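Local coordinates for protein ADP-ribosylation factor guanine nucleotide-exchange factor SEC7 (Saccharomyces cerevisiae, PDB 4OIY) that activates the small GTPase ARF1 at the trans-Golgi network by promoting guanine nucleotide exchange through its Sec7 domain, and so supports vesicle formation and Golgi traffic, at residues H75-E80 and L96-L101; M86-A91 and Y138-L143; K114-F119 and D131-L136. One frame throughout, in Å; residues are numbered along the deposited sequence.

How the contacts relate
All three contacts lie in the helical Sec7 domain. From the N terminus, the chain first reaches helix 68-79, which supplies residues 75-80 of contact 1. Before that contact closes at residues 96-101, residues 86-91 have already opened contact 2. The two therefore cross along the chain. Contact 1 ties helix 68-79 to the loop after helix 88-96. Contact 3 opens next, on helix 105-122, and closes early on helix 130-148. Contact 2 closes further along that same helix, so contact 3 is nested inside its loop. Together, contacts 2 and 3 hold helices 88-96 and 105-122 against helix 130-148. The Asp79-Lys114 salt bridge links contact 1 to contact 3.

Contact 1 (H75-E80 and L96-L101); sequences HAFVDE and LQSFRL
Phe77 on helix 68-79 meets Ser98 and Phe99 in the loop after helix 88-96. The aromatic part is the Phe77-Phe99 pair. Phe77 CE2 lies 3.9 Å from Phe99 CD1. The rings approach each other obliquely, with centroids 6.0 Å apart and planes turned 88° to each other. CG anti to the backbone N (chi1 -180°) carries the Phe77 ring toward residues 98-99.

The second contact puts a hydroxyl at a ring edge. Ser98 OG sits near the plane of the Phe77 ring, 3.5 Å from Phe77 CZ. This hydroxyl is hydrogen-bonded to Phe95 O in the last turn of helix 88-96. No hydrogen bond crosses the contact.

Other side chains pack around the pair. Phe99 stacks on Phe111 of helix 105-122 and meets Phe95 edge-to-face. Leu49 and Leu63 touch Phe77 from helices 41-50 and 56-64.

The chemistry implies a join made mainly by apolar contact. It holds helix 68-79 of the Sec7 domain to the loop between helices 88-96 and 105-122. Phe77 and Phe99 are both buried, and the one polar side-chain atom that takes part is satisfied by a backbone carbonyl.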
ATOM      1  N   HIS A  75      -0.487   9.017  -5.517  1.00 10.68           N
ATOM      2  CA  HIS A  75      -1.237   9.805  -4.546  1.00 11.28           C
ATOM      3  C   HIS A  75      -2.744   9.616  -4.732  1.00 10.92           C
ATOM      4  O   HIS A  75      -3.485   9.441  -3.750  1.00 10.98           O
ATOM      5  CB  HIS A  75      -0.829  11.266  -4.612  1.00 12.25           C
ATOM      6  CG  HIS A  75       0.546  11.520  -4.073  1.00 13.39           C
ATOM      7  ND1 HIS A  75       1.212  12.714  -4.256  1.00 14.81           N
ATOM      8  CD2 HIS A  75       1.385  10.727  -3.367  1.00 13.98           C
ATOM      9  CE1 HIS A  75       2.395  12.648  -3.671  1.00 14.68           C
ATOM     10  NE2 HIS A  75       2.522  11.454  -3.120  1.00 14.54           N
ATOM     11  N   ALA A  76      -3.186   9.611  -5.987  1.00 10.74           N
ATOM     12  CA  ALA A  76      -4.597   9.350  -6.296  1.00 10.44           C
ATOM     13  C   ALA A  76      -5.014   7.945  -5.859  1.00 10.46           C
ATOM     14  O   ALA A  76      -6.117   7.740  -5.389  1.00 10.69           O
ATOM     15  CB  ALA A  76      -4.868   9.527  -7.780  1.00 10.48           C
ATOM     16  N   PHE A  77      -4.124   6.982  -6.025  1.00 10.12           N
ATOM     17  CA  PHE A  77      -4.389   5.597  -5.638  1.00  9.87           C
ATOM     18  C   PHE A  77      -4.674   5.529  -4.134  1.00 10.10           C
ATOM     19  O   PHE A  77      -5.685   4.967  -3.715  1.00 10.33           O
ATOM     20  CB  PHE A  77      -3.169   4.759  -6.047  1.00  9.67           C
ATOM     21  CG  PHE A  77      -3.254   3.290  -5.738  1.00  9.61           C
ATOM     22  CD1 PHE A  77      -3.800   2.407  -6.658  1.00  9.77           C
ATOM     23  CD2 PHE A  77      -2.699   2.785  -4.571  1.00  9.65           C
ATOM     24  CE1 PHE A  77      -3.832   1.049  -6.402  1.00  9.79           C
ATOM     25  CE2 PHE A  77      -2.742   1.426  -4.301  1.00  9.67           C
ATOM     26  CZ  PHE A  77      -3.297   0.559  -5.227  1.00  9.65           C
ATOM     27  N   VAL A  78      -3.797   6.129  -3.332  1.00 10.25           N
ATOM     28  CA  VAL A  78      -3.994   6.169  -1.878  1.00 10.44           C
ATOM     29  C   VAL A  78      -5.283   6.922  -1.540  1.00 11.40           C
ATOM     30  O   VAL A  78      -6.006   6.521  -0.639  1.00 11.16           O
ATOM     31  CB  VAL A  78      -2.793   6.791  -1.125  1.00 10.31           C
ATOM     32  CG1 VAL A  78      -3.009   6.717   0.380  1.00 10.36           C
ATOM     33  CG2 VAL A  78      -1.500   6.074  -1.492  1.00 10.23           C
ATOM     34  N   ASP A  79      -5.577   7.984  -2.285  1.00 12.67           N
ATOM     35  CA  ASP A  79      -6.782   8.789  -2.035  1.00 14.13           C
ATOM     36  C   ASP A  79      -8.085   8.020  -2.229  1.00 14.02           C
ATOM     37  O   ASP A  79      -9.117   8.440  -1.704  1.00 14.82           O
ATOM     38  CB  ASP A  79      -6.826  10.031  -2.937  1.00 15.60           C
ATOM     39  CG  ASP A  79      -5.924  11.146  -2.463  1.00 17.01           C
ATOM     40  OD1 ASP A  79      -5.398  11.093  -1.330  1.00 18.34           O
ATOM     41  OD2 ASP A  79      -5.756  12.111  -3.248  1.00 19.33           O
ATOM     42  N   GLU A  80      -8.054   6.927  -2.992  1.00 13.67           N
ATOM     43  CA  GLU A  80      -9.243   6.092  -3.209  1.00 13.89           C
ATOM     44  C   GLU A  80      -9.603   5.213  -2.012  1.00 13.69           C
ATOM     45  O   GLU A  80     -10.719   4.706  -1.928  1.00 14.11           O
ATOM     46  CB  GLU A  80      -9.063   5.224  -4.455  1.00 14.68           C
ATOM     47  CG  GLU A  80      -9.030   6.034  -5.734  1.00 15.40           C
ATOM     48  CD  GLU A  80     -10.354   6.721  -5.998  1.00 16.47           C
ATOM     49  OE1 GLU A  80     -11.386   6.023  -5.999  1.00 17.72           O
ATOM     50  OE2 GLU A  80     -10.357   7.952  -6.192  1.00 17.83           O
ATOM     51  N   LEU A  96      -1.534  -2.484   1.882  1.00 10.35           N
ATOM     52  CA  LEU A  96      -0.381  -3.268   1.421  1.00 11.13           C
ATOM     53  C   LEU A  96      -0.748  -4.556   0.701  1.00 11.76           C
ATOM     54  O   LEU A  96       0.086  -5.118   0.005  1.00 12.11           O
ATOM     55  CB  LEU A  96       0.572  -3.581   2.574  1.00 11.60           C
ATOM     56  CG  LEU A  96       1.258  -2.379   3.230  1.00 11.95           C
ATOM     57  CD1 LEU A  96       2.149  -2.854   4.368  1.00 12.44           C
ATOM     58  CD2 LEU A  96       2.065  -1.567   2.227  1.00 12.10           C
ATOM     59  N   GLN A  97      -1.986  -5.021   0.852  1.00 12.24           N
ATOM     60  CA  GLN A  97      -2.428  -6.216   0.134  1.00 12.78           C
ATOM     61  C   GLN A  97      -2.948  -5.864  -1.273  1.00 12.40           C
ATOM     62  O   GLN A  97      -3.379  -6.757  -2.026  1.00 13.20           O
ATOM     63  CB  GLN A  97      -3.494  -6.958   0.954  1.00 13.58           C
ATOM     64  CG  GLN A  97      -2.918  -7.614   2.203  1.00 14.68           C
ATOM     65  CD  GLN A  97      -3.941  -8.411   3.002  1.00 15.47           C
ATOM     66  OE1 GLN A  97      -5.150  -8.257   2.824  1.00 16.58           O
ATOM     67  NE2 GLN A  97      -3.450  -9.266   3.895  1.00 16.30           N
ATOM     68  N   SER A  98      -2.903  -4.578  -1.637  1.00 11.94           N
ATOM     69  CA  SER A  98      -3.368  -4.120  -2.960  1.00 11.78           C
ATOM     70  C   SER A  98      -2.265  -3.917  -4.014  1.00 11.57           C
ATOM     71  O   SER A  98      -2.568  -3.677  -5.184  1.00 11.99           O
ATOM     72  CB  SER A  98      -4.175  -2.825  -2.821  1.00 12.05           C
ATOM     73  OG  SER A  98      -3.353  -1.703  -2.543  1.00 12.76           O
ATOM     74  N   PHE A  99      -1.002  -3.972  -3.600  1.00 11.00           N
ATOM     75  CA  PHE A  99       0.146  -3.844  -4.499  1.00 10.84           C
ATOM     76  C   PHE A  99       1.386  -4.363  -3.767  1.00 10.78           C
ATOM     77  O   PHE A  99       1.370  -4.531  -2.550  1.00 11.05           O
ATOM     78  CB  PHE A  99       0.357  -2.381  -4.904  1.00 10.77           C
ATOM     79  CG  PHE A  99       0.831  -1.515  -3.774  1.00 10.63           C
ATOM     80  CD1 PHE A  99      -0.053  -1.042  -2.824  1.00 10.49           C
ATOM     81  CD2 PHE A  99       2.167  -1.193  -3.646  1.00 10.73           C
ATOM     82  CE1 PHE A  99       0.389  -0.257  -1.767  1.00 10.64           C
ATOM     83  CE2 PHE A  99       2.619  -0.409  -2.600  1.00 10.60           C
ATOM     84  CZ  PHE A  99       1.732   0.066  -1.656  1.00 10.59           C
ATOM     85  N   ARG A 100       2.456  -4.629  -4.510  1.00 10.56           N
ATOM     86  CA  ARG A 100       3.741  -4.973  -3.902  1.00 11.04           C
ATOM     87  C   ARG A 100       4.634  -3.751  -3.782  1.00 11.42           C
ATOM     88  O   ARG A 100       4.915  -3.083  -4.773  1.00 11.23           O
ATOM     89  CB  ARG A 100       4.466  -6.023  -4.740  1.00 11.15           C
ATOM     90  CG  ARG A 100       5.728  -6.555  -4.081  1.00 11.36           C
ATOM     91  CD  ARG A 100       6.434  -7.589  -4.937  1.00 11.46           C
ATOM     92  NE  ARG A 100       7.303  -6.992  -5.947  1.00 10.93           N
ATOM     93  CZ  ARG A 100       8.135  -7.675  -6.733  1.00 11.33           C
ATOM     94  NH1 ARG A 100       8.209  -8.997  -6.653  1.00 11.78           N
ATOM     95  NH2 ARG A 100       8.886  -7.029  -7.610  1.00 11.38           N
ATOM     96  N   LEU A 101       5.084  -3.455  -2.561  1.00 12.35           N
ATOM     97  CA  LEU A 101       6.030  -2.370  -2.353  1.00 13.17           C
ATOM     98  C   LEU A 101       7.287  -2.615  -3.178  1.00 13.79           C
ATOM     99  O   LEU A 101       7.776  -3.747  -3.208  1.00 13.54           O
ATOM    100  CB  LEU A 101       6.421  -2.237  -0.873  1.00 13.59           C
ATOM    101  CG  LEU A 101       5.443  -1.494   0.045  1.00 13.73           C
ATOM    102  CD1 LEU A 101       5.826  -1.739   1.489  1.00 13.99           C
ATOM    103  CD2 LEU A 101       5.411  -0.005  -0.244  1.00 13.80           C
TER

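Contact 2 (M86-A91 and Y138-L143); sequences MSIVDA and YSLIML
Val89, in the first turn of helix 88-96, and Leu140 of helix 130-148 bring the two backbones nearest, with Val89 CA 7.5 Å from Leu140 CA. Branched side chains meet between them. Leu140 touches two residues. Its CD1 methyl meets Ile88 CG2 at 3.8 Å. The other methyl, Leu140 CD2, lies 3.8 Å from Val89 CG2. Val89 CG2 also touches Leu140 CD1 at 3.9 Å, so this one valine methyl meets both ends of the leucine fork.

Leu140 CG stands anti to its carbonyl carbon (chi1 -70°), and from there the fork reaches across to the other helix. Both side-chain pairs pass at a slant. No hydrogen bond spans the contact, and all three touching residues are buried.

The start of helix 88-96 is fixed by a cap. Ser87 is the N-cap residue, and its OG accepts from Asp90 N at 3.0 Å. The bond is nearly straight, with an angle of 165° at the hydrogen.

Helix 176-188 covers this end of helix 88-96: Glu185 is hydrogen-bonded to Ser87 OG, Leu182 touches Ile88 and Ile186 touches Val89. Phe161 of helix 158-164 packs on Leu140, while Phe115 and Phe119 of helix 105-122 touch Ala91. The contact thus joins helices 88-96 and 130-148 within a wider helical core.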
ATOM      1  N   MET A  86     -10.916   2.711  10.859  1.00 15.50           N
ATOM      2  CA  MET A  86     -10.080   1.507  10.915  1.00 14.87           C
ATOM      3  C   MET A  86      -8.931   1.704  11.878  1.00 13.14           C
ATOM      4  O   MET A  86      -8.432   2.818  12.011  1.00 12.54           O
ATOM      5  CB  MET A  86      -9.456   1.221   9.553  1.00 16.23           C
ATOM      6  CG  MET A  86     -10.427   0.791   8.485  1.00 17.54           C
ATOM      7  SD  MET A  86      -9.492   0.312   7.029  1.00 20.41           S
ATOM      8  CE  MET A  86     -10.837  -0.057   5.911  1.00 21.06           C
ATOM      9  N   SER A  87      -8.473   0.625  12.510  1.00 11.83           N
ATOM     10  CA  SER A  87      -7.191   0.679  13.206  1.00 11.29           C
ATOM     11  C   SER A  87      -6.096   0.891  12.161  1.00 10.65           C
ATOM     12  O   SER A  87      -6.285   0.595  10.976  1.00 10.62           O
ATOM     13  CB  SER A  87      -6.912  -0.597  13.986  1.00 11.61           C
ATOM     14  OG  SER A  87      -6.512  -1.650  13.135  1.00 12.08           O
ATOM     15  N   ILE A  88      -4.952   1.404  12.594  1.00  9.87           N
ATOM     16  CA  ILE A  88      -3.851   1.589  11.653  1.00  9.81           C
ATOM     17  C   ILE A  88      -3.429   0.249  11.038  1.00  9.49           C
ATOM     18  O   ILE A  88      -3.027   0.208   9.864  1.00  9.34           O
ATOM     19  CB  ILE A  88      -2.660   2.349  12.269  1.00  9.82           C
ATOM     20  CG1 ILE A  88      -1.633   2.714  11.184  1.00  9.97           C
ATOM     21  CG2 ILE A  88      -2.006   1.543  13.383  1.00 10.05           C
ATOM     22  CD1 ILE A  88      -0.520   3.617  11.667  1.00 10.03           C
ATOM     23  N   VAL A  89      -3.560  -0.847  11.792  1.00  9.44           N
ATOM     24  CA  VAL A  89      -3.253  -2.175  11.241  1.00  9.46           C
ATOM     25  C   VAL A  89      -4.243  -2.582  10.143  1.00  9.83           C
ATOM     26  O   VAL A  89      -3.838  -3.088   9.104  1.00  9.51           O
ATOM     27  CB  VAL A  89      -3.177  -3.244  12.352  1.00  9.61           C
ATOM     28  CG1 VAL A  89      -3.179  -4.663  11.776  1.00  9.58           C
ATOM     29  CG2 VAL A  89      -1.944  -3.003  13.199  1.00  9.77           C
ATOM     30  N   ASP A  90      -5.532  -2.365  10.363  1.00 10.37           N
ATOM     31  CA  ASP A  90      -6.516  -2.716   9.350  1.00 11.16           C
ATOM     32  C   ASP A  90      -6.351  -1.865   8.098  1.00 10.55           C
ATOM     33  O   ASP A  90      -6.477  -2.363   6.979  1.00 10.43           O
ATOM     34  CB  ASP A  90      -7.929  -2.652   9.925  1.00 12.57           C
ATOM     35  CG  ASP A  90      -8.282  -3.911  10.728  1.00 13.94           C
ATOM     36  OD1 ASP A  90      -7.628  -4.961  10.533  1.00 16.97           O
ATOM     37  OD2 ASP A  90      -9.205  -3.851  11.547  1.00 16.83           O
ATOM     38  N   ALA A  91      -6.016  -0.593   8.287  1.00 10.10           N
ATOM     39  CA  ALA A  91      -5.729   0.290   7.157  1.00 10.14           C
ATOM     40  C   ALA A  91      -4.499  -0.172   6.387  1.00 10.05           C
ATOM     41  O   ALA A  91      -4.539  -0.281   5.173  1.00  9.49           O
ATOM     42  CB  ALA A  91      -5.553   1.723   7.628  1.00 10.31           C
ATOM     43  N   TYR A 138       6.172   1.440   9.615  1.00  9.08           N
ATOM     44  CA  TYR A 138       7.375   0.623   9.402  1.00  9.54           C
ATOM     45  C   TYR A 138       7.575  -0.414  10.498  1.00  9.44           C
ATOM     46  O   TYR A 138       7.961  -1.545  10.234  1.00  9.58           O
ATOM     47  CB  TYR A 138       8.638   1.484   9.300  1.00  9.86           C
ATOM     48  CG  TYR A 138       8.707   2.236   8.006  1.00 10.36           C
ATOM     49  CD1 TYR A 138       9.279   1.660   6.878  1.00 10.88           C
ATOM     50  CD2 TYR A 138       8.173   3.507   7.898  1.00 11.08           C
ATOM     51  CE1 TYR A 138       9.318   2.343   5.676  1.00 11.45           C
ATOM     52  CE2 TYR A 138       8.221   4.199   6.714  1.00 11.55           C
ATOM     53  CZ  TYR A 138       8.794   3.611   5.604  1.00 11.65           C
ATOM     54  OH  TYR A 138       8.827   4.303   4.422  1.00 13.31           O
ATOM     55  N   SER A 139       7.285  -0.022  11.736  1.00  9.70           N
ATOM     56  CA  SER A 139       7.413  -0.947  12.851  1.00  9.80           C
ATOM     57  C   SER A 139       6.415  -2.095  12.712  1.00  9.65           C
ATOM     58  O   SER A 139       6.726  -3.237  13.046  1.00  9.57           O
ATOM     59  CB  SER A 139       7.213  -0.210  14.171  1.00 10.22           C
ATOM     60  OG  SER A 139       7.374  -1.081  15.260  1.00 11.81           O
ATOM     61  N   LEU A 140       5.223  -1.785  12.211  1.00  9.49           N
ATOM     62  CA  LEU A 140       4.193  -2.789  12.006  1.00  9.52           C
ATOM     63  C   LEU A 140       4.563  -3.726  10.867  1.00  9.77           C
ATOM     64  O   LEU A 140       4.319  -4.922  10.961  1.00  9.56           O
ATOM     65  CB  LEU A 140       2.834  -2.139  11.740  1.00  9.36           C
ATOM     66  CG  LEU A 140       2.212  -1.431  12.948  1.00  9.32           C
ATOM     67  CD1 LEU A 140       1.057  -0.538  12.535  1.00  9.40           C
ATOM     68  CD2 LEU A 140       1.775  -2.446  13.995  1.00  9.24           C
ATOM     69  N   ILE A 141       5.151  -3.195   9.796  1.00 10.25           N
ATOM     70  CA  ILE A 141       5.610  -4.043   8.691  1.00 10.88           C
ATOM     71  C   ILE A 141       6.698  -4.999   9.176  1.00 11.53           C
ATOM     72  O   ILE A 141       6.692  -6.191   8.844  1.00 11.43           O
ATOM     73  CB  ILE A 141       6.129  -3.196   7.508  1.00 11.10           C
ATOM     74  CG1 ILE A 141       4.956  -2.506   6.801  1.00 11.18           C
ATOM     75  CG2 ILE A 141       6.893  -4.067   6.508  1.00 11.11           C
ATOM     76  CD1 ILE A 141       5.372  -1.390   5.876  1.00 11.58           C
ATOM     77  N   MET A 142       7.622  -4.489   9.979  1.00 12.27           N
ATOM     78  CA  MET A 142       8.705  -5.329  10.513  1.00 13.35           C
ATOM     79  C   MET A 142       8.174  -6.403  11.454  1.00 12.77           C
ATOM     80  O   MET A 142       8.626  -7.539  11.427  1.00 12.49           O
ATOM     81  CB  MET A 142       9.740  -4.483  11.246  1.00 15.62           C
ATOM     82  CG  MET A 142      10.866  -5.317  11.825  1.00 17.68           C
ATOM     83  SD  MET A 142      12.225  -4.331  12.447  1.00 21.63           S
ATOM     84  CE  MET A 142      11.528  -3.376  13.770  1.00 21.01           C
ATOM     85  N   LEU A 143       7.213  -6.031  12.294  1.00 11.81           N
ATOM     86  CA  LEU A 143       6.601  -6.978  13.219  1.00 11.78           C
ATOM     87  C   LEU A 143       5.928  -8.079  12.424  1.00 12.03           C
ATOM     88  O   LEU A 143       6.067  -9.259  12.745  1.00 11.73           O
ATOM     89  CB  LEU A 143       5.568  -6.270  14.103  1.00 11.61           C
ATOM     90  CG  LEU A 143       4.759  -7.190  15.018  1.00 11.60           C
ATOM     91  CD1 LEU A 143       5.637  -7.866  16.059  1.00 11.61           C
ATOM     92  CD2 LEU A 143       3.635  -6.426  15.683  1.00 11.60           C
TER

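Contact 3 (K114-F119 and D131-L136); sequences KFAERF and DTAYVL
Ala116 on helix 105-122 packs directly against Ala133 and Tyr134 on helix 130-148. The backbones come very near here, with Ala116 CA 5.0 Å from Tyr134 CA. The small side chain of Ala116, with Ala133 beside it, is consistent with this close approach.

Ala116 CB, the whole of that side chain, points at the other helix. It lies 3.5 Å from Tyr134 N and 3.7 Å from Tyr134 CA. The methyl therefore rests on the backbone of the facing helix. It also meets Ala133 CB at 3.9 Å, methyl against methyl. No hydrogen bond crosses between the segments.

Tyr134 can be followed outward from its own CB. That atom touches Ala116 CB at 3.9 Å. CG then stands anti to the backbone N (chi1 175°). From CG through the ring to OH at the tip, the side chain leaves residues 114-119 behind. It runs instead along residues 109-113 of the same helix, touching Leu113, Met112 and Asp109, and its ring meets that of Tyr138 edge-to-face.

Asp121, which binds magnesium, follows on helix 105-122, its side chain about 10 Å from that of Ala116. Helix 105-122 also packs on helix 88-96, and its Lys114 and Arg118 touch Val78 of helix 68-79. The contact adds helix 130-148 to this group.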
ATOM      1  N   LYS A 114       2.426   8.982   2.220  1.00  9.13           N
ATOM      2  CA  LYS A 114       1.088   9.269   1.713  1.00  9.13           C
ATOM      3  C   LYS A 114       0.034   8.452   2.458  1.00  8.55           C
ATOM      4  O   LYS A 114      -1.034   8.970   2.788  1.00  8.17           O
ATOM      5  CB  LYS A 114       1.001   8.997   0.216  1.00  9.99           C
ATOM      6  CG  LYS A 114      -0.352   9.303  -0.397  1.00 11.00           C
ATOM      7  CD  LYS A 114      -0.752  10.770  -0.320  1.00 12.12           C
ATOM      8  CE  LYS A 114      -2.128  10.960  -0.943  1.00 13.30           C
ATOM      9  NZ  LYS A 114      -2.691  12.323  -0.766  1.00 14.31           N
ATOM     10  N   PHE A 115       0.327   7.180   2.719  1.00  8.17           N
ATOM     11  CA  PHE A 115      -0.546   6.359   3.555  1.00  8.25           C
ATOM     12  C   PHE A 115      -0.792   7.031   4.904  1.00  8.30           C
ATOM     13  O   PHE A 115      -1.939   7.163   5.337  1.00  8.17           O
ATOM     14  CB  PHE A 115       0.045   4.969   3.771  1.00  8.29           C
ATOM     15  CG  PHE A 115      -0.635   4.195   4.856  1.00  8.20           C
ATOM     16  CD1 PHE A 115      -1.824   3.534   4.594  1.00  8.28           C
ATOM     17  CD2 PHE A 115      -0.120   4.166   6.142  1.00  8.14           C
ATOM     18  CE1 PHE A 115      -2.480   2.853   5.590  1.00  8.41           C
ATOM     19  CE2 PHE A 115      -0.781   3.485   7.152  1.00  8.39           C
ATOM     20  CZ  PHE A 115      -1.963   2.828   6.867  1.00  8.37           C
ATOM     21  N   ALA A 116       0.282   7.461   5.559  1.00  8.34           N
ATOM     22  CA  ALA A 116       0.179   8.072   6.888  1.00  8.86           C
ATOM     23  C   ALA A 116      -0.672   9.329   6.833  1.00  9.46           C
ATOM     24  O   ALA A 116      -1.513   9.551   7.699  1.00  9.16           O
ATOM     25  CB  ALA A 116       1.566   8.393   7.436  1.00  8.84           C
ATOM     26  N   GLU A 117      -0.459  10.150   5.816  1.00 10.39           N
ATOM     27  CA  GLU A 117      -1.225  11.384   5.668  1.00 11.39           C
ATOM     28  C   GLU A 117      -2.711  11.103   5.486  1.00 11.35           C
ATOM     29  O   GLU A 117      -3.551  11.757   6.112  1.00 11.31           O
ATOM     30  CB  GLU A 117      -0.663  12.226   4.524  1.00 12.63           C
ATOM     31  CG  GLU A 117       0.672  12.862   4.881  1.00 14.49           C
ATOM     32  CD  GLU A 117       1.422  13.415   3.689  1.00 15.96           C
ATOM     33  OE1 GLU A 117       0.966  13.220   2.543  1.00 18.13           O
ATOM     34  OE2 GLU A 117       2.494  14.031   3.896  1.00 17.97           O
ATOM     35  N   ARG A 118      -3.034  10.116   4.662  1.00 11.16           N
ATOM     36  CA  ARG A 118      -4.426   9.735   4.410  1.00 11.53           C
ATOM     37  C   ARG A 118      -5.031   9.173   5.679  1.00 10.96           C
ATOM     38  O   ARG A 118      -6.157   9.515   6.046  1.00 10.46           O
ATOM     39  CB  ARG A 118      -4.499   8.707   3.272  1.00 12.73           C
ATOM     40  CG  ARG A 118      -5.887   8.176   2.928  1.00 14.42           C
ATOM     41  CD  ARG A 118      -6.708   9.223   2.219  1.00 15.83           C
ATOM     42  NE  ARG A 118      -8.006   8.712   1.776  1.00 17.30           N
ATOM     43  CZ  ARG A 118      -8.992   9.476   1.313  1.00 19.00           C
ATOM     44  NH1 ARG A 118      -8.839  10.790   1.212  1.00 19.98           N
ATOM     45  NH2 ARG A 118     -10.138   8.916   0.940  1.00 19.72           N
ATOM     46  N   PHE A 119      -4.291   8.306   6.363  1.00 10.12           N
ATOM     47  CA  PHE A 119      -4.821   7.710   7.586  1.00 10.01           C
ATOM     48  C   PHE A 119      -5.163   8.776   8.624  1.00 10.50           C
ATOM     49  O   PHE A 119      -6.241   8.736   9.232  1.00 10.32           O
ATOM     50  CB  PHE A 119      -3.861   6.688   8.198  1.00  9.66           C
ATOM     51  CG  PHE A 119      -4.421   6.035   9.428  1.00  9.42           C
ATOM     52  CD1 PHE A 119      -5.278   4.950   9.320  1.00  9.51           C
ATOM     53  CD2 PHE A 119      -4.178   6.570  10.682  1.00  9.83           C
ATOM     54  CE1 PHE A 119      -5.841   4.381  10.445  1.00  9.61           C
ATOM     55  CE2 PHE A 119      -4.741   6.002  11.813  1.00  9.62           C
ATOM     56  CZ  PHE A 119      -5.564   4.903  11.692  1.00  9.54           C
ATOM     57  N   ASP A 131       3.629  11.972  11.194  1.00 11.89           N
ATOM     58  CA  ASP A 131       4.944  11.346  11.381  1.00 11.78           C
ATOM     59  C   ASP A 131       4.826  10.144  12.319  1.00 10.66           C
ATOM     60  O   ASP A 131       5.535   9.165  12.165  1.00 10.14           O
ATOM     61  CB  ASP A 131       5.956  12.363  11.942  1.00 12.82           C
ATOM     62  CG  ASP A 131       7.402  11.958  11.716  1.00 14.30           C
ATOM     63  OD1 ASP A 131       7.687  11.250  10.737  1.00 15.69           O
ATOM     64  OD2 ASP A 131       8.272  12.382  12.512  1.00 16.39           O
ATOM     65  N   THR A 132       3.914  10.220  13.282  1.00 10.02           N
ATOM     66  CA  THR A 132       3.680   9.103  14.199  1.00  9.87           C
ATOM     67  C   THR A 132       3.137   7.895  13.445  1.00  9.36           C
ATOM     68  O   THR A 132       3.631   6.787  13.618  1.00  9.03           O
ATOM     69  CB  THR A 132       2.691   9.501  15.300  1.00 10.26           C
ATOM     70  OG1 THR A 132       3.193  10.650  15.995  1.00 11.19           O
ATOM     71  CG2 THR A 132       2.473   8.362  16.276  1.00 10.39           C
ATOM     72  N   ALA A 133       2.135   8.117  12.597  1.00  9.13           N
ATOM     73  CA  ALA A 133       1.572   7.035  11.793  1.00  8.78           C
ATOM     74  C   ALA A 133       2.602   6.487  10.798  1.00  8.76           C
ATOM     75  O   ALA A 133       2.668   5.285  10.556  1.00  8.89           O
ATOM     76  CB  ALA A 133       0.317   7.500  11.068  1.00  8.80           C
ATOM     77  N   TYR A 134       3.411   7.383  10.239  1.00  8.78           N
ATOM     78  CA  TYR A 134       4.471   7.028   9.302  1.00  8.77           C
ATOM     79  C   TYR A 134       5.463   6.054   9.932  1.00  8.48           C
ATOM     80  O   TYR A 134       5.673   4.962   9.427  1.00  8.54           O
ATOM     81  CB  TYR A 134       5.184   8.301   8.831  1.00  8.88           C
ATOM     82  CG  TYR A 134       6.404   8.116   7.942  1.00  9.34           C
ATOM     83  CD1 TYR A 134       6.280   7.723   6.615  1.00  9.63           C
ATOM     84  CD2 TYR A 134       7.678   8.418   8.410  1.00  9.90           C
ATOM     85  CE1 TYR A 134       7.389   7.597   5.799  1.00 10.06           C
ATOM     86  CE2 TYR A 134       8.791   8.290   7.598  1.00 10.21           C
ATOM     87  CZ  TYR A 134       8.644   7.882   6.294  1.00 10.52           C
ATOM     88  OH  TYR A 134       9.761   7.766   5.486  1.00 11.92           O
ATOM     89  N   VAL A 135       6.064   6.438  11.060  1.00  8.36           N
ATOM     90  CA  VAL A 135       7.065   5.564  11.673  1.00  8.44           C
ATOM     91  C   VAL A 135       6.461   4.284  12.232  1.00  8.06           C
ATOM     92  O   VAL A 135       7.078   3.218  12.176  1.00  8.56           O
ATOM     93  CB  VAL A 135       7.922   6.263  12.751  1.00  8.57           C
ATOM     94  CG1 VAL A 135       8.662   7.452  12.156  1.00  8.80           C
ATOM     95  CG2 VAL A 135       7.091   6.655  13.963  1.00  8.67           C
ATOM     96  N   LEU A 136       5.245   4.383  12.767  1.00  7.96           N
ATOM     97  CA  LEU A 136       4.571   3.213  13.309  1.00  7.93           C
ATOM     98  C   LEU A 136       4.317   2.187  12.213  1.00  8.13           C
ATOM     99  O   LEU A 136       4.415   0.990  12.455  1.00  7.99           O
ATOM    100  CB  LEU A 136       3.261   3.618  13.986  1.00  7.80           C
ATOM    101  CG  LEU A 136       2.442   2.498  14.637  1.00  7.84           C
ATOM    102  CD1 LEU A 136       3.290   1.709  15.621  1.00  7.83           C
ATOM    103  CD2 LEU A 136       1.225   3.084  15.331  1.00  7.93           C
TER